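Local coordinates for TnpArep for protein (Escherichia coli, PDB 4ER8) that binds repetitive extragenic palindrome (REP) DNA and, as a single-strand nuclease and transposase, cleaves and recombines the elements built from it, at residues G12-V18 / M60-L66; S2-Y7 / R97-A102; Y117-K122 / W150-D156. One frame throughout, in Å; residues are numbered along the deposited sequence.

Contact 1: G12-V18 / M60-L66. With NI (nickel (II) ion), chain C; nucleotides of chain B.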
# COMPACT_ATOMS: atom_id res chain seq x y z
N GLY A 12 -11.45 -3.32 11.66
CA GLY A 12 -10.76 -2.06 11.51
C GLY A 12 -10.25 -1.73 10.13
O GLY A 12 -10.17 -2.59 9.26
N THR A 13 -9.88 -0.46 9.96
CA THR A 13 -9.34 0.02 8.73
C THR A 13 -7.96 0.55 9.05
O THR A 13 -7.78 1.16 10.10
CB THR A 13 -10.27 1.12 8.16
OG1 THR A 13 -11.50 0.50 7.72
CG2 THR A 13 -9.62 1.82 6.97
N TRP A 14 -6.99 0.30 8.17
CA TRP A 14 -5.64 0.77 8.41
C TRP A 14 -4.93 1.16 7.12
O TRP A 14 -5.31 0.75 6.00
CB TRP A 14 -4.78 -0.33 9.04
CG TRP A 14 -5.17 -0.92 10.37
CD1 TRP A 14 -4.64 -0.59 11.60
CD2 TRP A 14 -6.08 -1.99 10.61
NE1 TRP A 14 -5.19 -1.39 12.58
CE2 TRP A 14 -6.08 -2.25 11.99
CE3 TRP A 14 -6.90 -2.75 9.79
CZ2 TRP A 14 -6.88 -3.20 12.56
CZ3 TRP A 14 -7.66 -3.70 10.33
CH2 TRP A 14 -7.66 -3.94 11.72
N PHE A 15 -3.84 1.91 7.32
CA PHE A 15 -2.96 2.38 6.27
C PHE A 15 -1.63 1.69 6.51
O PHE A 15 -1.22 1.57 7.68
CB PHE A 15 -2.75 3.87 6.44
CG PHE A 15 -1.67 4.45 5.54
CD1 PHE A 15 -1.95 4.81 4.26
CD2 PHE A 15 -0.36 4.58 5.99
CE1 PHE A 15 -0.95 5.32 3.43
CE2 PHE A 15 0.61 5.09 5.19
CZ PHE A 15 0.32 5.48 3.91
N PHE A 16 -0.95 1.27 5.43
CA PHE A 16 0.29 0.51 5.56
C PHE A 16 1.29 0.98 4.53
O PHE A 16 0.90 1.52 3.51
CB PHE A 16 0.08 -0.99 5.34
CG PHE A 16 -0.94 -1.63 6.23
CD1 PHE A 16 -2.18 -1.94 5.76
CD2 PHE A 16 -0.64 -1.98 7.50
CE1 PHE A 16 -3.12 -2.61 6.53
CE2 PHE A 16 -1.60 -2.65 8.32
CZ PHE A 16 -2.84 -2.96 7.82
N THR A 17 2.57 0.76 4.81
CA THR A 17 3.65 1.17 3.92
C THR A 17 4.59 -0.01 4.00
O THR A 17 5.03 -0.42 5.11
CB THR A 17 4.39 2.44 4.41
OG1 THR A 17 3.55 3.61 4.26
CG2 THR A 17 5.64 2.70 3.58
N VAL A 18 4.85 -0.62 2.84
CA VAL A 18 5.78 -1.74 2.77
C VAL A 18 6.87 -1.35 1.76
O VAL A 18 6.60 -0.94 0.61
CB VAL A 18 5.07 -2.98 2.35
CG1 VAL A 18 6.03 -4.04 2.06
CG2 VAL A 18 4.03 -3.42 3.41
N MET A 60 5.31 0.35 -1.46
CA MET A 60 3.91 0.53 -1.72
C MET A 60 3.27 1.04 -0.46
O MET A 60 3.81 0.85 0.63
CB MET A 60 3.28 -0.78 -2.21
CG MET A 60 3.22 -1.95 -1.25
SD MET A 60 3.04 -3.58 -2.15
CE MET A 60 3.17 -4.70 -0.82
N HIS A 61 2.14 1.72 -0.62
CA HIS A 61 1.31 2.17 0.47
C HIS A 61 -0.08 1.68 0.20
O HIS A 61 -0.51 1.67 -0.96
CB HIS A 61 1.24 3.67 0.47
CG HIS A 61 2.56 4.34 0.54
ND1 HIS A 61 3.25 4.49 1.73
CD2 HIS A 61 3.31 4.94 -0.41
CE1 HIS A 61 4.39 5.13 1.50
NE2 HIS A 61 4.45 5.43 0.21
N CYS A 62 -0.83 1.33 1.23
CA CYS A 62 -2.22 0.95 0.96
C CYS A 62 -3.17 1.07 2.16
O CYS A 62 -2.74 1.26 3.29
CB CYS A 62 -2.24 -0.44 0.37
SG CYS A 62 -1.76 -1.64 1.58
N ILE A 63 -4.47 0.98 1.91
CA ILE A 63 -5.50 0.96 2.97
C ILE A 63 -6.42 -0.27 2.90
O ILE A 63 -6.99 -0.56 1.84
CB ILE A 63 -6.37 2.19 2.91
CG1 ILE A 63 -5.52 3.45 3.07
CG2 ILE A 63 -7.38 2.13 4.02
CD1 ILE A 63 -6.23 4.77 2.65
N TRP A 64 -6.55 -0.99 4.02
CA TRP A 64 -7.43 -2.18 4.09
C TRP A 64 -8.50 -2.04 5.13
O TRP A 64 -8.36 -1.32 6.12
CB TRP A 64 -6.69 -3.46 4.52
CG TRP A 64 -5.55 -3.90 3.71
CD1 TRP A 64 -5.22 -3.47 2.48
CD2 TRP A 64 -4.60 -4.91 4.07
NE1 TRP A 64 -4.07 -4.12 2.05
CE2 TRP A 64 -3.69 -5.02 3.01
CE3 TRP A 64 -4.43 -5.72 5.19
CZ2 TRP A 64 -2.59 -5.91 3.04
CZ3 TRP A 64 -3.33 -6.61 5.23
CH2 TRP A 64 -2.43 -6.69 4.16
N THR A 65 -9.58 -2.78 4.94
CA THR A 65 -10.63 -2.86 5.94
C THR A 65 -10.90 -4.33 6.07
O THR A 65 -11.16 -5.02 5.08
CB THR A 65 -11.91 -2.17 5.47
OG1 THR A 65 -11.69 -0.76 5.40
CG2 THR A 65 -13.08 -2.48 6.43
N LEU A 66 -10.82 -4.82 7.29
CA LEU A 66 -10.94 -6.25 7.50
C LEU A 66 -12.38 -6.61 7.89
O LEU A 66 -13.08 -5.79 8.50
CB LEU A 66 -9.93 -6.74 8.55
CG LEU A 66 -8.41 -6.56 8.37
CD1 LEU A 66 -7.67 -7.46 9.33
CD2 LEU A 66 -7.92 -6.84 6.99
NI NI C . 5.76 6.55 -0.79
P DA B 3 9.06 3.09 16.78
OP1 DA B 3 9.34 1.67 16.98
OP2 DA B 3 9.58 3.95 17.84
O5' DA B 3 9.45 3.76 15.38
C5' DA B 3 9.05 3.22 14.14
C4' DA B 3 9.92 1.99 13.83
O4' DA B 3 9.47 1.38 12.59
C3' DA B 3 11.40 2.19 13.67
O3' DA B 3 11.99 1.01 14.02
C2' DA B 3 11.53 2.42 12.17
C1' DA B 3 10.50 1.41 11.64
N9 DA B 3 9.78 1.68 10.40
C8 DA B 3 9.35 2.88 9.90
N7 DA B 3 8.70 2.76 8.76
C5 DA B 3 8.71 1.40 8.49
C6 DA B 3 8.20 0.62 7.43
N6 DA B 3 7.51 1.10 6.35
N1 DA B 3 8.38 -0.71 7.53
C2 DA B 3 9.04 -1.19 8.57
N3 DA B 3 9.58 -0.56 9.60
C4 DA B 3 9.36 0.74 9.50

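Contact 2: S2-Y7 / R97-A102. With nucleotides of chain B.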
# COMPACT_ATOMS: atom_id res chain seq x y z
N SER A 2 12.94 -1.60 17.58
CA SER A 2 11.61 -0.91 17.46
C SER A 2 10.76 -1.01 18.73
O SER A 2 11.08 -1.82 19.61
CB SER A 2 10.81 -1.43 16.29
OG SER A 2 10.26 -2.68 16.61
N GLU A 3 9.69 -0.21 18.83
CA GLU A 3 8.93 -0.12 20.08
C GLU A 3 7.44 -0.06 19.83
O GLU A 3 6.65 0.02 20.77
CB GLU A 3 9.27 1.14 20.92
CG GLU A 3 10.73 1.63 21.00
CD GLU A 3 11.49 1.06 22.20
OE1 GLU A 3 10.93 1.07 23.31
OE2 GLU A 3 12.66 0.59 22.03
N TYR A 4 7.04 -0.03 18.57
CA TYR A 4 5.62 0.14 18.32
C TYR A 4 4.84 -1.11 18.72
O TYR A 4 5.39 -2.23 18.79
CB TYR A 4 5.33 0.53 16.87
CG TYR A 4 5.91 -0.43 15.85
CD1 TYR A 4 5.31 -1.66 15.62
CD2 TYR A 4 7.06 -0.10 15.09
CE1 TYR A 4 5.82 -2.52 14.70
CE2 TYR A 4 7.55 -0.96 14.17
CZ TYR A 4 6.94 -2.17 13.98
OH TYR A 4 7.41 -3.08 13.06
N ARG A 5 3.54 -0.93 18.97
CA ARG A 5 2.66 -2.03 19.24
C ARG A 5 1.54 -2.05 18.22
O ARG A 5 0.88 -1.04 18.02
CB ARG A 5 2.12 -1.90 20.65
CG ARG A 5 0.87 -2.72 20.87
CD ARG A 5 0.19 -2.33 22.19
NE ARG A 5 -0.78 -3.35 22.46
CZ ARG A 5 -1.81 -3.23 23.29
NH1 ARG A 5 -2.04 -2.10 23.96
NH2 ARG A 5 -2.64 -4.26 23.41
N ARG A 6 1.30 -3.20 17.57
CA ARG A 6 0.29 -3.26 16.55
C ARG A 6 -1.04 -2.83 17.14
O ARG A 6 -1.40 -3.17 18.27
CB ARG A 6 0.22 -4.63 15.92
CG ARG A 6 1.46 -5.01 15.09
CD ARG A 6 1.95 -3.90 14.17
NE ARG A 6 2.80 -4.39 13.07
CZ ARG A 6 3.47 -3.61 12.22
NH1 ARG A 6 3.46 -2.30 12.32
NH2 ARG A 6 4.17 -4.15 11.24
N TYR A 7 -1.78 -2.03 16.41
CA TYR A 7 -3.03 -1.57 16.93
C TYR A 7 -4.10 -2.50 16.33
O TYR A 7 -4.49 -2.37 15.17
CB TYR A 7 -3.13 -0.11 16.55
CG TYR A 7 -4.29 0.76 16.99
CD1 TYR A 7 -5.62 0.37 16.77
CD2 TYR A 7 -4.04 2.06 17.46
CE1 TYR A 7 -6.69 1.24 17.08
CE2 TYR A 7 -5.08 2.93 17.78
CZ TYR A 7 -6.41 2.53 17.59
OH TYR A 7 -7.45 3.41 17.89
N ARG A 97 9.00 -6.36 8.52
CA ARG A 97 7.69 -5.90 8.92
C ARG A 97 7.19 -4.78 7.99
O ARG A 97 7.37 -4.88 6.78
CB ARG A 97 7.70 -5.55 10.40
CG ARG A 97 8.45 -6.60 11.22
CD ARG A 97 8.52 -6.24 12.69
NE ARG A 97 7.20 -6.17 13.29
CZ ARG A 97 6.95 -5.87 14.56
NH1 ARG A 97 7.95 -5.63 15.39
NH2 ARG A 97 5.70 -5.85 15.01
N PHE A 98 6.56 -3.75 8.56
CA PHE A 98 5.83 -2.73 7.79
C PHE A 98 5.24 -1.67 8.74
O PHE A 98 5.06 -1.93 9.94
CB PHE A 98 4.68 -3.37 7.00
CG PHE A 98 3.72 -4.14 7.86
CD1 PHE A 98 2.61 -3.50 8.42
CD2 PHE A 98 3.90 -5.51 8.10
CE1 PHE A 98 1.71 -4.20 9.24
CE2 PHE A 98 2.99 -6.22 8.90
CZ PHE A 98 1.90 -5.56 9.49
N TRP A 99 4.91 -0.50 8.19
CA TRP A 99 4.31 0.57 8.94
C TRP A 99 2.80 0.41 8.93
O TRP A 99 2.22 0.15 7.89
CB TRP A 99 4.72 1.91 8.33
CG TRP A 99 3.96 3.10 8.89
CD1 TRP A 99 2.82 3.68 8.37
CD2 TRP A 99 4.29 3.84 10.05
NE1 TRP A 99 2.43 4.74 9.15
CE2 TRP A 99 3.30 4.85 10.20
CE3 TRP A 99 5.32 3.76 11.00
CZ2 TRP A 99 3.32 5.78 11.26
CZ3 TRP A 99 5.33 4.67 12.07
CH2 TRP A 99 4.34 5.66 12.18
N GLU A 100 2.18 0.58 10.11
CA GLU A 100 0.72 0.42 10.29
C GLU A 100 0.14 1.61 11.01
O GLU A 100 0.67 2.04 12.06
CB GLU A 100 0.39 -0.80 11.13
CG GLU A 100 -1.10 -0.83 11.70
CD GLU A 100 -1.21 -0.20 13.10
OE1 GLU A 100 -1.96 0.80 13.31
OE2 GLU A 100 -0.52 -0.71 14.00
N HIS A 101 -0.96 2.12 10.48
CA HIS A 101 -1.66 3.16 11.18
C HIS A 101 -3.17 3.01 11.05
O HIS A 101 -3.73 2.91 9.93
CB HIS A 101 -1.20 4.55 10.71
CG HIS A 101 -2.15 5.65 11.10
ND1 HIS A 101 -2.11 6.25 12.35
CD2 HIS A 101 -3.16 6.24 10.42
CE1 HIS A 101 -3.07 7.17 12.41
NE2 HIS A 101 -3.71 7.19 11.25
N ALA A 102 -3.81 3.01 12.21
CA ALA A 102 -5.24 2.80 12.31
C ALA A 102 -6.01 4.07 11.97
O ALA A 102 -5.79 5.13 12.61
CB ALA A 102 -5.56 2.39 13.69
O5' DG B 1 -0.62 8.60 20.14
C5' DG B 1 0.38 8.20 21.11
C4' DG B 1 1.03 6.85 20.83
O4' DG B 1 0.01 5.84 20.45
C3' DG B 1 2.00 6.88 19.66
O3' DG B 1 3.23 7.46 20.02
C2' DG B 1 2.08 5.37 19.40
C1' DG B 1 0.63 4.91 19.58
N9 DG B 1 -0.21 5.00 18.42
C8 DG B 1 -1.05 6.05 18.12
N7 DG B 1 -1.70 5.86 16.97
C5 DG B 1 -1.31 4.60 16.52
C6 DG B 1 -1.73 3.88 15.38
O6 DG B 1 -2.55 4.27 14.52
N1 DG B 1 -1.10 2.62 15.25
C2 DG B 1 -0.19 2.17 16.17
N2 DG B 1 0.34 0.98 15.92
N3 DG B 1 0.21 2.85 17.27
C4 DG B 1 -0.38 4.06 17.39
P DT B 2 4.41 7.77 18.95
OP1 DT B 2 5.59 8.31 19.70
OP2 DT B 2 3.89 8.55 17.81
O5' DT B 2 4.85 6.33 18.45
C5' DT B 2 5.76 5.52 19.15
C4' DT B 2 5.95 4.30 18.24
O4' DT B 2 4.64 4.02 17.66
C3' DT B 2 6.90 4.50 17.07
O3' DT B 2 7.49 3.28 16.80
C2' DT B 2 5.94 4.77 15.93
C1' DT B 2 4.75 3.87 16.27
N1 DT B 2 3.50 4.24 15.54
C2 DT B 2 2.91 3.33 14.68
O2 DT B 2 3.31 2.20 14.49
N3 DT B 2 1.78 3.74 14.02
C4 DT B 2 1.18 4.98 14.08
O4 DT B 2 0.16 5.26 13.41
C5 DT B 2 1.83 5.92 14.98
C7 DT B 2 1.24 7.32 15.15
C6 DT B 2 2.94 5.50 15.65
P DA B 3 9.06 3.09 16.78
OP1 DA B 3 9.34 1.67 16.98
OP2 DA B 3 9.58 3.95 17.84
O5' DA B 3 9.45 3.76 15.38
C5' DA B 3 9.05 3.22 14.14
C4' DA B 3 9.92 1.99 13.83
O4' DA B 3 9.47 1.38 12.59
C3' DA B 3 11.40 2.19 13.67
O3' DA B 3 11.99 1.01 14.02
C2' DA B 3 11.53 2.42 12.17
C1' DA B 3 10.50 1.41 11.64
N9 DA B 3 9.78 1.68 10.40
C8 DA B 3 9.35 2.88 9.90
N7 DA B 3 8.70 2.76 8.76
C5 DA B 3 8.71 1.40 8.49
C6 DA B 3 8.20 0.62 7.43
N6 DA B 3 7.51 1.10 6.35
N1 DA B 3 8.38 -0.71 7.53
C2 DA B 3 9.04 -1.19 8.57
N3 DA B 3 9.58 -0.56 9.60
C4 DA B 3 9.36 0.74 9.50
O HOH W 1 4.97 -4.52 17.83

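Contact 3: Y117-K122 / W150-D156. With NI (nickel (II) ion), chain C.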
# COMPACT_ATOMS: atom_id res chain seq x y z
N TYR A 117 -2.78 8.19 -3.66
CA TYR A 117 -2.83 8.51 -5.08
C TYR A 117 -1.86 9.62 -5.49
O TYR A 117 -1.41 9.64 -6.63
CB TYR A 117 -4.28 8.78 -5.58
CG TYR A 117 -5.22 7.60 -5.36
CD1 TYR A 117 -6.54 7.78 -4.91
CD2 TYR A 117 -4.77 6.29 -5.56
CE1 TYR A 117 -7.38 6.67 -4.69
CE2 TYR A 117 -5.60 5.20 -5.35
CZ TYR A 117 -6.89 5.39 -4.90
OH TYR A 117 -7.69 4.27 -4.69
N ILE A 118 -1.54 10.53 -4.58
CA ILE A 118 -0.55 11.57 -4.84
C ILE A 118 0.88 11.05 -4.81
O ILE A 118 1.80 11.68 -5.31
CB ILE A 118 -0.65 12.69 -3.82
CG1 ILE A 118 -1.77 13.64 -4.23
CG2 ILE A 118 0.62 13.49 -3.73
CD1 ILE A 118 -2.35 14.40 -3.03
N ASN A 119 1.07 9.90 -4.21
CA ASN A 119 2.41 9.47 -3.91
C ASN A 119 3.34 9.43 -5.15
O ASN A 119 4.47 9.94 -5.11
CB ASN A 119 2.37 8.14 -3.20
CG ASN A 119 3.42 8.03 -2.20
OD1 ASN A 119 4.08 7.00 -2.08
ND2 ASN A 119 3.62 9.11 -1.44
N PRO A 120 2.86 8.83 -6.25
CA PRO A 120 3.77 8.72 -7.41
C PRO A 120 4.35 10.07 -7.77
O PRO A 120 5.46 10.16 -8.34
CB PRO A 120 2.86 8.21 -8.51
CG PRO A 120 1.85 7.33 -7.74
CD PRO A 120 1.61 8.05 -6.42
N VAL A 121 3.63 11.13 -7.39
CA VAL A 121 4.02 12.49 -7.76
C VAL A 121 4.99 12.98 -6.72
O VAL A 121 6.05 13.46 -7.07
CB VAL A 121 2.80 13.44 -7.91
CG1 VAL A 121 3.19 14.92 -7.89
CG2 VAL A 121 2.06 13.12 -9.15
N LYS A 122 4.65 12.85 -5.45
CA LYS A 122 5.63 13.14 -4.39
C LYS A 122 6.99 12.47 -4.64
O LYS A 122 8.01 13.03 -4.33
CB LYS A 122 5.08 12.72 -3.01
CG LYS A 122 6.05 12.85 -1.84
CD LYS A 122 5.54 12.11 -0.58
CE LYS A 122 6.38 12.46 0.66
NZ LYS A 122 6.30 13.89 1.12
N TRP A 150 -7.84 14.77 -11.28
CA TRP A 150 -7.54 15.09 -9.90
C TRP A 150 -6.07 15.45 -9.63
O TRP A 150 -5.11 14.88 -10.19
CB TRP A 150 -7.98 13.95 -9.01
CG TRP A 150 -7.93 14.24 -7.54
CD1 TRP A 150 -8.85 14.94 -6.80
CD2 TRP A 150 -6.91 13.85 -6.63
NE1 TRP A 150 -8.45 15.01 -5.49
CE2 TRP A 150 -7.26 14.34 -5.36
CE3 TRP A 150 -5.72 13.12 -6.77
CZ2 TRP A 150 -6.48 14.12 -4.24
CZ3 TRP A 150 -4.95 12.91 -5.68
CH2 TRP A 150 -5.32 13.41 -4.42
N ALA A 151 -5.93 16.47 -8.79
CA ALA A 151 -4.65 16.85 -8.27
C ALA A 151 -4.87 17.11 -6.79
O ALA A 151 -6.02 17.18 -6.35
CB ALA A 151 -4.11 18.08 -8.99
N GLY A 152 -3.77 17.24 -6.03
CA GLY A 152 -3.84 17.51 -4.59
C GLY A 152 -2.49 17.89 -4.04
O GLY A 152 -1.48 17.59 -4.65
N ASP A 153 -2.48 18.57 -2.90
CA ASP A 153 -1.22 19.00 -2.29
C ASP A 153 -0.35 17.78 -1.95
O ASP A 153 -0.83 16.81 -1.39
CB ASP A 153 -1.47 19.77 -0.98
CG ASP A 153 -2.44 20.93 -1.14
OD1 ASP A 153 -2.38 21.66 -2.18
OD2 ASP A 153 -3.26 21.11 -0.18
N VAL A 154 0.94 17.84 -2.27
CA VAL A 154 1.89 16.83 -1.77
C VAL A 154 2.24 17.12 -0.30
O VAL A 154 2.90 18.11 -0.03
CB VAL A 154 3.19 16.85 -2.63
CG1 VAL A 154 4.36 16.26 -1.87
CG2 VAL A 154 2.98 16.16 -3.96
N THR A 155 1.79 16.29 0.64
CA THR A 155 2.07 16.51 2.08
C THR A 155 3.18 15.60 2.69
O THR A 155 3.62 14.61 2.09
CB THR A 155 0.77 16.43 2.97
OG1 THR A 155 0.34 15.07 3.11
CG2 THR A 155 -0.36 17.23 2.37
N ASP A 156 3.60 15.93 3.92
CA ASP A 156 4.66 15.20 4.59
C ASP A 156 4.41 14.58 5.97
O ASP A 156 5.39 14.25 6.65
CB ASP A 156 5.91 16.07 4.67
CG ASP A 156 6.88 15.77 3.56
OD1 ASP A 156 7.75 14.88 3.78
OD2 ASP A 156 6.75 16.37 2.46
NI NI C . 5.76 6.55 -0.79

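Contact 1: G12-V18 / M60-L66
H61 and T17 face each other across two antiparallel strands at the metal site. H61 NE2 binds the nickel ion at 2.0 Å. On the other side of the ring, H61 ND1 donates to T17 OG1 at 2.7 Å. The hydroxyl lies in the imidazole plane and is also hydrogen-bonded to A159 O in the C-terminal part of the chain. Replacing T17 by an alanine removes this acceptor, which is likely to leave H61 ND1 without its mate and the imidazole less firmly set in its rotation. H59, N119, H123 and E161 complete the site, with H59 and H61 framing M60 as the His-hydrophobic-His of an HUH nuclease.

W14, F16 and V18 form the hydrogen-bonded pairs with W64, C62 and M60; T13, F15 and T17 stand in non-hydrogen-bonded positions. F15 runs beside H61 rim to rim. On the reverse side of the sheet F16 directs its edge at the face of W64, CE1 approaching W64 CE3 to 3.6 Å. At the far end T13 OG1 and T65 OG1 share a hydrogen bond of 2.6 Å, and T65 OG1 is also hydrogen-bonded to N51 ND2.

Strands 49-55 and 99-102 flank this central pair, and W77 of helix 73-87 packs on V18, F16, M60, C62 and W64.

Contact 2: S2-Y7 / R97-A102
E100 and the backbone of Y7 belong to the site that reads the single-stranded 5' end of the bound DNA, consistent with guide-sequence recognition. The E100 carboxylate receives the pairing edge of DG1 of chain B: OE1 takes N1 of the guanine at 2.8 Å and OE2 takes its N2 at 2.7 Å. Y7 N donates to the same OE2 from above the carboxylate plane at 3.0 Å, a bond that would help hold the carboxylate in place. R5 O accepts from that N2 as well, and A102 N reaches O6 of DG1, so the Watson-Crick edge (O6, N1, N2) is bonded by protein. A102 CB sits over the centre of the Y7 ring in a CH-pi contact, 3.7 Å from the centroid.

R6 closes the other end. With a bend at chi2 (-45°), its guanidinium is laid flat on the F98 ring, centres 3.8 Å apart and planes at 24°, a cation-pi stack; Y4 CE1 covers its opposite face. In its own plane NH1 and NH2 both grip F98 O, NH2 at 2.7 Å, while R6 NE and R97 NE are salt-bridged to DNA phosphates. Y4 OH lies above the R97 guanidinium, and a water joins Y4 O to R97 NH2.

N3 of DT2 of chain B lies over one face of W99, toward its rim, and donates to E100 O. Strand 99-102, at one margin of the sheet, pairs with strand 13-19, and F73 of helix 73-87 packs against R6, F98 and E100.

Contact 3: Y117-K122 / W150-D156
K122 reaches from the last turn of its helix across V154 to the backbone of T155 and the carboxylate of D156. Its CB and CG both rest against V154 CG1, CB at 3.8 Å. CG stands anti to the backbone N (chi1 174°), and this extended run carries CD and CE past V154 to the neighbourhood of T155 O. A final turn at chi4 (65°) then brings NZ within reach of two oxygens on the same side. It donates to T155 O at 2.9 Å, from above the carbonyl plane, and forms a salt bridge with D156 OD2, also at 2.9 Å. The ammonium thus ties together two successive residues of the loop.

One turn earlier I118 fills the apolar side of the contact. Its CG2 meets V154 CG2 at 3.6 Å, whereas CG1 and CD1 cross the W150 side chain at about a right angle, CD1 approaching CH2 to 3.4 Å. V121 CG1 adds a looser touch on V154.

N119, which does not touch the loop, binds the nickel ion through OD1 at 2.2 Å, and H123 just beyond the helix is a further ligand. A helix that supplies metal ligands beside the His-hydrophobic-His pair is consistent with an HUH nuclease; here loop 150-156 packs along it.

How the contacts relate
From the N terminus, the peptide 2-7 comes first but finds its partner only at 97-102, so contact 2 closes a long loop that encloses contact 1, where strand 59-65 comes back to pair with strand 13-19. The two are also joined through the sheet: F15 N to H101 O continues it into strand 99-102, and W14 NE1 reaches Y7 O. Contact 3 opens after both have closed, on helix 106-122, which follows strand 99-102, and shuts a shorter loop at 150-156. It lies about 17 Å from contact 1 between centres, yet both supply ligands to one nickel ion. DNA-end recognition, sheet centre and metal-bearing helix thus follow one another across the fold.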